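PDB 1GNY: xylanase 10C from Pseudomonas cellulosa, which cleaves internal linkages of the xylan backbone, and whose family 15 carbohydrate-binding module, the part described here, binds xylan and xylooligosaccharides. Local coordinates for residues A60-V65 with T141-T146. Numbering follows the deposited sequence.
With NA (sodium ion), chain C.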
loop_
_atom_site.group_PDB
_atom_site.type_symbol
_atom_site.label_atom_id
_atom_site.label_comp_id
_atom_site.label_asym_id
_atom_site.label_seq_id
_atom_site.Cartn_x
_atom_site.Cartn_y
_atom_site.Cartn_z
ATOM N N ALA A 60 8.464 1.058 -1.546
ATOM C CA ALA A 60 8.372 1.889 -2.764
ATOM C C ALA A 60 7.373 1.242 -3.715
ATOM O O ALA A 60 7.536 0.067 -4.083
ATOM C CB ALA A 60 9.716 2.032 -3.424
ATOM N N MET A 61 6.341 1.995 -4.110
ATOM C CA MET A 61 5.335 1.499 -5.049
ATOM C C MET A 61 5.351 2.275 -6.356
ATOM O O MET A 61 5.339 3.487 -6.316
ATOM C CB MET A 61 3.930 1.600 -4.432
ATOM C CG MET A 61 3.756 0.815 -3.192
ATOM S SD MET A 61 1.979 0.442 -2.925
ATOM C CE MET A 61 2.131 -0.440 -1.401
ATOM N N VAL A 62 5.378 1.589 -7.497
ATOM C CA VAL A 62 5.216 2.302 -8.797
ATOM C C VAL A 62 3.727 2.189 -9.086
ATOM O O VAL A 62 3.205 1.062 -9.168
ATOM C CB VAL A 62 6.015 1.705 -9.940
ATOM C CG1 VAL A 62 5.682 2.420 -11.270
ATOM C CG2 VAL A 62 7.521 1.814 -9.668
ATOM N N VAL A 63 3.054 3.324 -9.255
ATOM C CA VAL A 63 1.594 3.347 -9.476
ATOM C C VAL A 63 1.175 4.172 -10.676
ATOM O O VAL A 63 1.947 4.985 -11.157
ATOM C CB VAL A 63 0.809 3.863 -8.240
ATOM C CG1 VAL A 63 1.166 3.054 -7.008
ATOM C CG2 VAL A 63 1.084 5.367 -7.973
ATOM N N ASN A 64 -0.027 3.910 -11.172
ATOM C CA ASN A 64 -0.653 4.760 -12.185
ATOM C C ASN A 64 -2.044 5.091 -11.719
ATOM O O ASN A 64 -2.831 4.185 -11.353
ATOM C CB ASN A 64 -0.690 4.129 -13.551
ATOM C CG ASN A 64 -1.112 5.133 -14.625
ATOM O OD1 ASN A 64 -2.290 5.391 -14.807
ATOM N ND2 ASN A 64 -0.118 5.764 -15.296
ATOM N N VAL A 65 -2.356 6.383 -11.695
ATOM C CA VAL A 65 -3.664 6.859 -11.212
ATOM C C VAL A 65 -4.546 7.329 -12.383
ATOM O O VAL A 65 -4.058 7.971 -13.301
ATOM C CB VAL A 65 -3.572 7.861 -10.025
ATOM C CG1 VAL A 65 -2.142 7.939 -9.369
ATOM C CG2 VAL A 65 -4.143 9.224 -10.323
ATOM N N THR A 141 -3.813 1.680 -10.332
ATOM C CA THR A 141 -3.020 0.517 -10.744
ATOM C C THR A 141 -1.677 0.507 -10.021
ATOM O O THR A 141 -0.955 1.507 -10.031
ATOM C CB THR A 141 -2.805 0.443 -12.271
ATOM O OG1 THR A 141 -4.090 0.318 -12.923
ATOM C CG2 THR A 141 -1.968 -0.777 -12.656
ATOM N N ILE A 142 -1.371 -0.616 -9.363
ATOM C CA ILE A 142 -0.026 -0.857 -8.778
ATOM C C ILE A 142 0.781 -1.743 -9.745
ATOM O O ILE A 142 0.390 -2.871 -10.039
ATOM C CB ILE A 142 -0.062 -1.514 -7.361
ATOM C CG1 ILE A 142 -0.982 -0.744 -6.432
ATOM C CG2 ILE A 142 1.354 -1.584 -6.772
ATOM C CD1 ILE A 142 -2.341 -1.347 -6.287
ATOM N N LYS A 143 1.903 -1.228 -10.235
ATOM C CA LYS A 143 2.789 -1.976 -11.173
ATOM C C LYS A 143 3.831 -2.832 -10.433
ATOM O O LYS A 143 4.182 -3.932 -10.894
ATOM C CB LYS A 143 3.491 -1.005 -12.153
ATOM C CG LYS A 143 2.543 -0.303 -13.071
ATOM C CD LYS A 143 3.247 0.386 -14.217
ATOM C CE LYS A 143 2.338 0.586 -15.408
ATOM N NZ LYS A 143 3.085 1.280 -16.503
ATOM N N SER A 144 4.339 -2.310 -9.323
ATOM C CA SER A 144 5.381 -2.996 -8.530
ATOM C C SER A 144 5.448 -2.454 -7.110
ATOM O O SER A 144 5.103 -1.281 -6.855
ATOM C CB SER A 144 6.765 -2.829 -9.186
ATOM O OG SER A 144 7.232 -1.465 -9.133
ATOM N N VAL A 145 5.915 -3.317 -6.206
ATOM C CA VAL A 145 6.161 -2.919 -4.813
ATOM C C VAL A 145 7.508 -3.501 -4.400
ATOM O O VAL A 145 7.726 -4.699 -4.532
ATOM C CB VAL A 145 5.079 -3.408 -3.835
ATOM C CG1 VAL A 145 5.387 -2.983 -2.414
ATOM C CG2 VAL A 145 3.690 -2.907 -4.263
ATOM N N THR A 146 8.421 -2.650 -3.955
ATOM C CA THR A 146 9.708 -3.150 -3.488
ATOM C C THR A 146 9.971 -2.645 -2.077
ATOM O O THR A 146 9.768 -1.450 -1.778
ATOM C CB THR A 146 10.883 -2.978 -4.491
ATOM O OG1 THR A 146 11.834 -2.027 -4.056
ATOM C CG2 THR A 146 10.480 -2.598 -5.833
HETATM NA NA NA C . -2.953 7.564 -15.678
HETATM O O HOH W 1 -0.801 7.664 -17.434
HETATM O O HOH W 2 -4.380 7.274 -16.975
#
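M61 lies alongside V145, its CG 3.9 Å from V145 CG2, on the buried face of an antiparallel pair with a classic beta bulge, in the beta-sandwich of this xylan-binding module. A chi1 of -61° places CG of M61 beside the backbone N, anti to the carbonyl carbon. The extended, unbranched chain then carries SD and CE past V145 CG2 on this buried face. I142 and V63 share that face, branched apolar residues that suit an interior strand position; M61 and I142 both meet I130 of strand 126-133, which packs against them from the carbohydrate-binding sheet.

The bulge sets K143 and S144 both opposite V62. V62 N donates to S144 O at 3.0 Å, while V62 O accepts from K143 N at 2.8 Å. The extra residue, with its helix-like backbone (phi/psi -88/-37°), turns the CB of K143 toward strand 60-65, roughly to the side of V62 and S144. That CB lies 4.2 Å from V62 CG1, and the extended chain then leads away to a salt bridge with D105. The small S144 allows a close van der Waals contact between its hydroxyl oxygen and a methyl, OG lying 3.3 Å from V62 CG2.

N64 and T141 form a hydrogen-bonded pair through N and O of both residues, and T141 OG1 turns to T34. N64 suits the strand end because its amide has two polar ends: ND2 reaches D105 and a water, and that water also binds the sodium ion. A102 joins the same ion, which N64 OD1 holds at 2.4 Å and V65 O at 2.6 Å.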